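Local structure of endoglucanase (Ruminococcus champanellensis, 6WQV) at residues P8-D13 against N202-R206; S244-F248 against G299-W303; I286-A291 against W303-L308. The protein hydrolyses internal glycosidic bonds of cellulose and probably of related plant polysaccharides such as xylan, as a broad-specificity endoglucanase of glycoside hydrolase family 5. All blocks are in the same frame, centred on the assembly; numbering follows the deposited sequence.

Interaction 1. Residues P8-D13 against N202-R206; sequences PTQMRD and NNAIR
M11, N202 and I205 carry most of this contact, which buries 346 Å². Residues 8-13 run extended without joining a sheet, with phi near -55 to -130° and psi mostly near 135°, whereas N202-A204 have helical phi/psi angles and I205 N bonds N202 O at 3.1 Å. P8 lies nearest N202 (CA-CA 6.9 Å) and D13 nearest I205 (6.6 Å). M11, its three chi angles all t, reaches across: SD sits 3.4 Å from N202 CB, and CE lies 3.8 Å from I205 CG1 and 3.7 Å from R206 CA. N202 (chi1 m) donates from ND2 to T9 O at 2.9 Å, and its OD1 accepts from a water at 2.9 Å. I205 (chi1 p, chi2 t) brings CD1 to 4.0 Å from CG of D13, whose carboxylate pairs with K235. A second water bridges the main chains, donating to R12 O (2.6 Å) and I205 O (3.2 Å). R206 points its CA-CB bond away; its guanidinium bonds N203 OD1 and backbone carbonyls such as L157 O. The contact lays the N-terminal segment over the loop between helix 179-197 and strand 208-211, at the N-terminal end of the strands of a TIM barrel.

Interaction 2. Residues S244-F248 against G299-W303; sequences SPYNF and GRVLW
The backbone of 244-248 passes from an extended S244 (phi/psi -126/140°) through a cis peptide into P245, which occupies the N-cap position of the short helix 246-249. Residues 299-303 are regular helix, W303 N bonding G299 O at 2.9 Å. In this TIM barrel the first segment follows strand 236-241 and the second lies near the start of helix 297-313, so the contact joins two successive beta-alpha units beyond the C-terminal ends of their strands. The backbones stay well apart: P245 to W303 is 9.3 Å and F248 to R300 9.0 Å between CA atoms, and side chains fill the gap. F248 (chi1 t, chi2 77°) points at the helix and puts CZ 3.8 Å from G299 O and 3.9 Å from R300 CG. Its CE2 lies over one face of the indole, 3.6 Å from W303 CG; the ring of F248 and the five-membered ring of W303 meet obliquely, centroids 5.2 Å apart and planes at 49°. F258 adds an edge-to-face partner to W303, while the guanidinium of R300 turns to A291 O and the ring of Y345. With chi1 t and chi2 88°, W303 directs its indole edge at the loop, where P245 CD is 3.9 Å from CD1 and NE1 donates an almost straight hydrogen bond (171°) to S244 O at 2.8 Å.

Interaction 3. Residues I286-A291 against W303-L308; sequences IGQFGA and WGENYL. Unlike the reference sequence in segment 286-291: Q288 (reference Glu). With GLC (alpha-D-glucopyranose), chain E.
Q288, at the sugar-binding end of the barrel, ties this contact to the glycan pocket: its OE1 accepts a hydrogen bond from O2 of the glucose unit (GLC) of the bound cellotriose at 2.7 Å, and its NE2 lies 2.5 Å from GLC O1. The reference sequence has Glu here, and the place near the C-terminal end of strand 284-289 is that of the nucleophile in family 5 glycosidases, so Q288 is consistent with an inactivated enzyme holding its ligand. Strand 286-289 and helix 303-308 run antiparallel (171°) with axes 12.6 Å apart; F289 is nearest Y307 (CA-CA 9.4 Å) and A291 nearest G304 (8.3 Å). Q288 points away from the helix, whereas I286, F289 and A291 point toward it. F289 (chi1 p) forms an offset stack with Y307 (chi1 t), centroids 4.5 Å apart and planes at 24°. F289 CD2 also touches W303 CH2 at 3.6 Å, completing an aromatic cluster, and F289 CZ meets L308 CD2 at 3.7 Å. A291 CB sits over the six-membered ring of W303, 3.6 Å from its centroid, in a CH-pi contact. I286 CG2 packs 3.7 Å from Y307 OH, a hydroxyl bonded to S242 O. No hydrogen bond joins the segments; apolar and aromatic packing seats helix 297-313 on strand 284-289 in a beta-alpha-beta unit of the TIM barrel.

How the interactions relate
Interactions 2 and 3 are neighbours, with centres 8 Å apart, and both use helix 297-313. W303 serves both: its indole edge bonds the loop in interaction 2, while one face receives A291 in interaction 3. R300 NH1 also reaches A291 O at 2.8 Å, a probable hydrogen bond. Interaction 3 is buried and has no hydrogen bond between its segments, although Q288 bonds the sugar, whereas the partly buried interaction 2 mixes ring contacts with one hydrogen bond. Interaction 1 stands apart, its centre 39 Å from that of interaction 2 on the opposite side of the chain's centre; as a surface contact it combines methionine packing with an asparagine amide-to-carbonyl hydrogen bond and a water bridge.

Interaction 1. Residues P8-D13 against N202-R206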
loop_
_atom_site.group_PDB
_atom_site.type_symbol
_atom_site.label_atom_id
_atom_site.label_comp_id
_atom_site.label_asym_id
_atom_site.label_seq_id
_atom_site.Cartn_x
_atom_site.Cartn_y
_atom_site.Cartn_z
ATOM N N PRO A 8 -22.826 -6.788 -11.574
ATOM C CA PRO A 8 -22.199 -5.911 -10.575
ATOM C C PRO A 8 -22.814 -6.105 -9.196
ATOM O O PRO A 8 -24.034 -6.201 -9.047
ATOM C CB PRO A 8 -22.469 -4.502 -11.119
ATOM C CG PRO A 8 -23.770 -4.650 -11.896
ATOM C CD PRO A 8 -23.776 -6.069 -12.447
ATOM N N THR A 9 -21.951 -6.185 -8.187
ATOM C CA THR A 9 -22.420 -6.172 -6.809
ATOM C C THR A 9 -22.973 -4.789 -6.491
ATOM O O THR A 9 -22.371 -3.768 -6.837
ATOM C CB THR A 9 -21.263 -6.487 -5.858
ATOM O OG1 THR A 9 -20.679 -7.749 -6.205
ATOM C CG2 THR A 9 -21.746 -6.538 -4.409
ATOM N N GLN A 10 -24.138 -4.753 -5.846
ATOM C CA GLN A 10 -24.739 -3.471 -5.504
ATOM C C GLN A 10 -23.749 -2.653 -4.689
ATOM O O GLN A 10 -23.121 -3.162 -3.755
ATOM C CB GLN A 10 -26.026 -3.658 -4.710
ATOM C CG GLN A 10 -26.708 -2.332 -4.372
ATOM C CD GLN A 10 -26.873 -1.421 -5.582
ATOM O OE1 GLN A 10 -26.328 -0.317 -5.621
ATOM N NE2 GLN A 10 -27.629 -1.880 -6.573
ATOM N N MET A 11 -23.612 -1.378 -5.041
ATOM C CA MET A 11 -22.529 -0.560 -4.530
ATOM C C MET A 11 -23.062 0.740 -3.959
ATOM O O MET A 11 -23.879 1.418 -4.590
ATOM C CB MET A 11 -21.545 -0.245 -5.650
ATOM C CG MET A 11 -20.345 0.520 -5.201
ATOM S SD MET A 11 -19.271 0.707 -6.620
ATOM C CE MET A 11 -17.976 1.703 -5.903
ATOM N N ARG A 12 -22.575 1.091 -2.771
ATOM C CA ARG A 12 -22.877 2.385 -2.183
ATOM C C ARG A 12 -21.983 3.426 -2.839
ATOM O O ARG A 12 -20.799 3.178 -3.076
ATOM C CB ARG A 12 -22.591 2.363 -0.683
ATOM C CG ARG A 12 -23.518 1.468 0.128
ATOM C CD ARG A 12 -23.209 1.581 1.625
ATOM N NE ARG A 12 -21.900 1.010 1.930
ATOM C CZ ARG A 12 -21.131 1.360 2.956
ATOM N NH1 ARG A 12 -21.518 2.304 3.805
ATOM N NH2 ARG A 12 -19.960 0.764 3.122
ATOM N N ASP A 13 -22.560 4.577 -3.142
ATOM C CA ASP A 13 -21.838 5.698 -3.733
ATOM C C ASP A 13 -21.439 6.601 -2.574
ATOM O O ASP A 13 -22.235 7.423 -2.112
ATOM C CB ASP A 13 -22.742 6.424 -4.717
ATOM C CG ASP A 13 -22.007 7.458 -5.534
ATOM O OD1 ASP A 13 -20.804 7.692 -5.293
ATOM O OD2 ASP A 13 -22.658 8.034 -6.425
ATOM N N ASN A 202 -19.253 -0.212 -11.760
ATOM C CA ASN A 202 -18.856 0.155 -10.406
ATOM C C ASN A 202 -17.514 0.878 -10.399
ATOM O O ASN A 202 -17.233 1.659 -9.481
ATOM C CB ASN A 202 -18.779 -1.089 -9.512
ATOM C CG ASN A 202 -20.150 -1.632 -9.118
ATOM O OD1 ASN A 202 -21.195 -1.108 -9.513
ATOM N ND2 ASN A 202 -20.144 -2.707 -8.328
ATOM N N ASN A 203 -16.667 0.634 -11.404
ATOM C CA ASN A 203 -15.392 1.331 -11.467
ATOM C C ASN A 203 -15.550 2.820 -11.750
ATOM O O ASN A 203 -14.597 3.577 -11.536
ATOM C CB ASN A 203 -14.463 0.716 -12.516
ATOM C CG ASN A 203 -13.936 -0.644 -12.112
ATOM O OD1 ASN A 203 -13.929 -1.018 -10.927
ATOM N ND2 ASN A 203 -13.471 -1.396 -13.093
ATOM N N ALA A 204 -16.717 3.255 -12.222
ATOM C CA ALA A 204 -16.962 4.676 -12.409
ATOM C C ALA A 204 -17.009 5.435 -11.096
ATOM O O ALA A 204 -16.724 6.640 -11.088
ATOM C CB ALA A 204 -18.279 4.882 -13.157
ATOM N N ILE A 205 -17.340 4.764 -9.988
ATOM C CA ILE A 205 -17.496 5.446 -8.706
ATOM C C ILE A 205 -16.671 4.796 -7.601
ATOM O O ILE A 205 -16.853 5.105 -6.417
ATOM C CB ILE A 205 -18.979 5.544 -8.295
ATOM C CG1 ILE A 205 -19.634 4.156 -8.266
ATOM C CG2 ILE A 205 -19.742 6.465 -9.227
ATOM C CD1 ILE A 205 -20.944 4.097 -7.495
ATOM N N ARG A 206 -15.758 3.910 -7.972
ATOM C CA ARG A 206 -14.843 3.319 -7.001
ATOM C C ARG A 206 -13.851 4.359 -6.483
ATOM O O ARG A 206 -13.365 5.206 -7.233
ATOM C CB ARG A 206 -14.070 2.180 -7.668
ATOM C CG ARG A 206 -13.230 1.331 -6.715
ATOM C CD ARG A 206 -12.601 0.111 -7.402
ATOM N NE ARG A 206 -13.595 -0.609 -8.193
ATOM C CZ ARG A 206 -14.569 -1.368 -7.692
ATOM N NH1 ARG A 206 -14.685 -1.544 -6.383
ATOM N NH2 ARG A 206 -15.434 -1.951 -8.514
HETATM O O HOH W 1 -23.782 -1.048 -8.288
HETATM O O HOH W 2 -18.630 4.443 -3.827
#

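Interaction 2. Residues S244-F248 against G299-W303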
loop_
_atom_site.group_PDB
_atom_site.type_symbol
_atom_site.label_atom_id
_atom_site.label_comp_id
_atom_site.label_asym_id
_atom_site.label_seq_id
_atom_site.Cartn_x
_atom_site.Cartn_y
_atom_site.Cartn_z
ATOM N N SER A 244 7.984 6.095 10.762
ATOM C CA SER A 244 8.509 7.241 11.474
ATOM C C SER A 244 8.481 6.995 12.975
ATOM O O SER A 244 7.505 6.432 13.493
ATOM C CB SER A 244 7.649 8.472 11.155
ATOM O OG SER A 244 7.485 8.629 9.753
ATOM N N PRO A 245 9.525 7.416 13.707
ATOM C CA PRO A 245 10.758 8.039 13.188
ATOM C C PRO A 245 11.676 7.022 12.512
ATOM O O PRO A 245 11.767 5.887 12.971
ATOM C CB PRO A 245 11.407 8.627 14.437
ATOM C CG PRO A 245 10.934 7.759 15.553
ATOM C CD PRO A 245 9.514 7.374 15.181
ATOM N N TYR A 246 12.372 7.447 11.455
ATOM C CA TYR A 246 13.081 6.512 10.584
ATOM C C TYR A 246 14.076 5.641 11.345
ATOM O O TYR A 246 14.102 4.416 11.175
ATOM C CB TYR A 246 13.793 7.274 9.458
ATOM C CG TYR A 246 14.757 6.401 8.679
ATOM C CD1 TYR A 246 14.287 5.478 7.761
ATOM C CD2 TYR A 246 16.130 6.489 8.875
ATOM C CE1 TYR A 246 15.151 4.664 7.053
ATOM C CE2 TYR A 246 17.009 5.676 8.168
ATOM C CZ TYR A 246 16.512 4.764 7.259
ATOM O OH TYR A 246 17.359 3.945 6.546
ATOM N N ASN A 247 14.942 6.249 12.154
ATOM C CA ASN A 247 16.009 5.462 12.765
ATOM C C ASN A 247 15.452 4.346 13.639
ATOM O O ASN A 247 15.973 3.224 13.635
ATOM C CB ASN A 247 16.957 6.362 13.554
ATOM C CG ASN A 247 17.915 7.109 12.655
ATOM O OD1 ASN A 247 18.301 6.611 11.597
ATOM N ND2 ASN A 247 18.291 8.315 13.058
ATOM N N PHE A 248 14.387 4.637 14.386
ATOM C CA PHE A 248 13.767 3.642 15.257
ATOM C C PHE A 248 12.986 2.614 14.450
ATOM O O PHE A 248 13.104 1.402 14.682
ATOM C CB PHE A 248 12.821 4.368 16.220
ATOM C CG PHE A 248 11.994 3.452 17.087
ATOM C CD1 PHE A 248 12.563 2.831 18.183
ATOM C CD2 PHE A 248 10.651 3.221 16.814
ATOM C CE1 PHE A 248 11.826 1.993 18.987
ATOM C CE2 PHE A 248 9.907 2.376 17.625
ATOM C CZ PHE A 248 10.493 1.771 18.709
ATOM N N GLY A 299 9.517 -0.052 24.088
ATOM C CA GLY A 299 9.607 1.080 23.178
ATOM C C GLY A 299 8.624 0.996 22.029
ATOM O O GLY A 299 8.018 2.001 21.646
ATOM N N ARG A 300 8.445 -0.192 21.456
ATOM C CA ARG A 300 7.487 -0.309 20.368
ATOM C C ARG A 300 6.057 -0.117 20.854
ATOM O O ARG A 300 5.224 0.422 20.111
ATOM C CB ARG A 300 7.639 -1.643 19.636
ATOM C CG ARG A 300 8.938 -1.757 18.845
ATOM C CD ARG A 300 8.784 -2.659 17.626
ATOM N NE ARG A 300 8.599 -4.055 18.014
ATOM C CZ ARG A 300 8.155 -5.007 17.197
ATOM N NH1 ARG A 300 7.847 -4.734 15.940
ATOM N NH2 ARG A 300 8.026 -6.240 17.662
ATOM N N VAL A 301 5.747 -0.551 22.081
ATOM C CA VAL A 301 4.414 -0.328 22.643
ATOM C C VAL A 301 4.152 1.162 22.821
ATOM O O VAL A 301 3.084 1.668 22.462
ATOM C CB VAL A 301 4.245 -1.112 23.958
ATOM C CG1 VAL A 301 3.006 -0.648 24.724
ATOM C CG2 VAL A 301 4.156 -2.611 23.678
ATOM N N LEU A 302 5.123 1.890 23.369
ATOM C CA LEU A 302 4.951 3.326 23.553
ATOM C C LEU A 302 4.827 4.028 22.210
ATOM O O LEU A 302 3.956 4.888 22.017
ATOM C CB LEU A 302 6.133 3.875 24.346
ATOM C CG LEU A 302 6.128 5.369 24.658
ATOM C CD1 LEU A 302 4.960 5.700 25.564
ATOM C CD2 LEU A 302 7.440 5.801 25.286
ATOM N N TRP A 303 5.701 3.676 21.264
ATOM C CA TRP A 303 5.618 4.222 19.913
ATOM C C TRP A 303 4.266 3.915 19.283
ATOM O O TRP A 303 3.615 4.804 18.719
ATOM C CB TRP A 303 6.768 3.646 19.074
ATOM C CG TRP A 303 6.619 3.848 17.607
ATOM C CD1 TRP A 303 7.030 4.926 16.877
ATOM C CD2 TRP A 303 6.008 2.945 16.681
ATOM N NE1 TRP A 303 6.710 4.747 15.547
ATOM C CE2 TRP A 303 6.084 3.537 15.405
ATOM C CE3 TRP A 303 5.407 1.691 16.812
ATOM C CZ2 TRP A 303 5.575 2.915 14.263
ATOM C CZ3 TRP A 303 4.898 1.075 15.679
ATOM C CH2 TRP A 303 4.978 1.693 14.426
#

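Interaction 3. Residues I286-A291 against W303-L308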
loop_
_atom_site.group_PDB
_atom_site.type_symbol
_atom_site.label_atom_id
_atom_site.label_comp_id
_atom_site.label_asym_id
_atom_site.label_seq_id
_atom_site.Cartn_x
_atom_site.Cartn_y
_atom_site.Cartn_z
ATOM N N ILE A 286 -2.351 6.501 5.565
ATOM C CA ILE A 286 -1.006 5.948 5.755
ATOM C C ILE A 286 -1.109 4.470 5.393
ATOM O O ILE A 286 -1.494 3.621 6.202
ATOM C CB ILE A 286 -0.460 6.203 7.161
ATOM C CG1 ILE A 286 -0.218 7.704 7.344
ATOM C CG2 ILE A 286 0.833 5.412 7.380
ATOM C CD1 ILE A 286 -0.012 8.144 8.769
ATOM N N GLY A 287 -0.786 4.161 4.130
ATOM C CA GLY A 287 -0.983 2.822 3.608
ATOM C C GLY A 287 0.049 1.821 4.049
ATOM O O GLY A 287 -0.187 0.614 3.911
ATOM N N GLN A 288 1.182 2.295 4.573
ATOM C CA GLN A 288 2.142 1.445 5.263
ATOM C C GLN A 288 2.795 2.224 6.392
ATOM O O GLN A 288 3.251 3.354 6.185
ATOM C CB GLN A 288 3.263 0.971 4.337
ATOM C CG GLN A 288 2.836 0.119 3.164
ATOM C CD GLN A 288 4.020 -0.402 2.348
ATOM O OE1 GLN A 288 3.885 -0.710 1.168
ATOM N NE2 GLN A 288 5.181 -0.506 2.980
ATOM N N PHE A 289 2.867 1.603 7.569
ATOM C CA PHE A 289 3.724 2.040 8.668
ATOM C C PHE A 289 4.107 0.774 9.436
ATOM O O PHE A 289 3.508 -0.294 9.257
ATOM C CB PHE A 289 3.029 3.080 9.581
ATOM C CG PHE A 289 2.110 2.469 10.588
ATOM C CD1 PHE A 289 0.943 1.864 10.174
ATOM C CD2 PHE A 289 2.418 2.460 11.943
ATOM C CE1 PHE A 289 0.108 1.263 11.077
ATOM C CE2 PHE A 289 1.574 1.858 12.854
ATOM C CZ PHE A 289 0.421 1.263 12.418
ATOM N N GLY A 290 5.096 0.905 10.306
ATOM C CA GLY A 290 5.530 -0.199 11.148
ATOM C C GLY A 290 6.805 0.202 11.843
ATOM O O GLY A 290 7.394 1.245 11.555
ATOM N N ALA A 291 7.212 -0.629 12.798
ATOM C CA ALA A 291 8.486 -0.459 13.489
ATOM C C ALA A 291 9.131 -1.834 13.596
ATOM O O ALA A 291 8.499 -2.782 14.067
ATOM C CB ALA A 291 8.316 0.152 14.886
ATOM N N TRP A 303 5.701 3.676 21.264
ATOM C CA TRP A 303 5.618 4.222 19.913
ATOM C C TRP A 303 4.266 3.915 19.283
ATOM O O TRP A 303 3.615 4.804 18.719
ATOM C CB TRP A 303 6.768 3.646 19.074
ATOM C CG TRP A 303 6.619 3.848 17.607
ATOM C CD1 TRP A 303 7.030 4.926 16.877
ATOM C CD2 TRP A 303 6.008 2.945 16.681
ATOM N NE1 TRP A 303 6.710 4.747 15.547
ATOM C CE2 TRP A 303 6.084 3.537 15.405
ATOM C CE3 TRP A 303 5.407 1.691 16.812
ATOM C CZ2 TRP A 303 5.575 2.915 14.263
ATOM C CZ3 TRP A 303 4.898 1.075 15.679
ATOM C CH2 TRP A 303 4.978 1.693 14.426
ATOM N N GLY A 304 3.812 2.666 19.386
ATOM C CA GLY A 304 2.597 2.269 18.697
ATOM C C GLY A 304 1.349 2.918 19.261
ATOM O O GLY A 304 0.461 3.331 18.502
ATOM N N GLU A 305 1.244 2.999 20.591
ATOM C CA GLU A 305 0.107 3.687 21.186
ATOM C C GLU A 305 0.031 5.124 20.686
ATOM O O GLU A 305 -1.042 5.613 20.319
ATOM C CB GLU A 305 0.223 3.709 22.711
ATOM C CG GLU A 305 0.252 2.369 23.409
ATOM C CD GLU A 305 0.403 2.519 24.918
ATOM O OE1 GLU A 305 1.161 3.411 25.362
ATOM O OE2 GLU A 305 -0.242 1.747 25.656
ATOM N N ASN A 306 1.171 5.811 20.660
ATOM C CA ASN A 306 1.164 7.223 20.296
ATOM C C ASN A 306 0.970 7.416 18.798
ATOM O O ASN A 306 0.296 8.365 18.381
ATOM C CB ASN A 306 2.443 7.886 20.791
ATOM C CG ASN A 306 2.377 8.207 22.256
ATOM O OD1 ASN A 306 1.743 9.185 22.653
ATOM N ND2 ASN A 306 3.003 7.370 23.082
ATOM N N TYR A 307 1.550 6.541 17.971
ATOM C CA TYR A 307 1.354 6.652 16.526
ATOM C C TYR A 307 -0.135 6.625 16.182
ATOM O O TYR A 307 -0.649 7.528 15.507
ATOM C CB TYR A 307 2.124 5.534 15.808
ATOM C CG TYR A 307 2.338 5.759 14.314
ATOM C CD1 TYR A 307 1.262 5.781 13.447
ATOM C CD2 TYR A 307 3.609 5.945 13.790
ATOM C CE1 TYR A 307 1.442 5.988 12.101
ATOM C CE2 TYR A 307 3.798 6.154 12.441
ATOM C CZ TYR A 307 2.709 6.177 11.605
ATOM O OH TYR A 307 2.869 6.374 10.256
ATOM N N LEU A 308 -0.859 5.613 16.669
ATOM C CA LEU A 308 -2.272 5.490 16.334
ATOM C C LEU A 308 -3.098 6.601 16.970
ATOM O O LEU A 308 -4.050 7.102 16.350
ATOM C CB LEU A 308 -2.798 4.119 16.742
ATOM C CG LEU A 308 -2.583 2.972 15.763
ATOM C CD1 LEU A 308 -3.358 3.189 14.459
ATOM C CD2 LEU A 308 -1.120 2.751 15.449
HETATM C C1 GLC E . 7.947 0.260 1.333
HETATM C C2 GLC E . 7.535 -0.939 0.501
HETATM C C3 GLC E . 7.518 -2.275 1.110
HETATM C C4 GLC E . 8.755 -2.494 1.949
HETATM C C5 GLC E . 8.729 -1.448 3.039
HETATM C C6 GLC E . 9.775 -1.635 4.124
HETATM O O1 GLC E . 6.952 0.944 1.974
HETATM O O2 GLC E . 6.261 -0.600 -0.125
HETATM O O3 GLC E . 7.480 -3.252 0.003
HETATM O O4 GLC E . 8.737 -3.827 2.470
HETATM O O5 GLC E . 8.948 -0.116 2.424
HETATM O O6 GLC E . 11.037 -1.523 3.626
#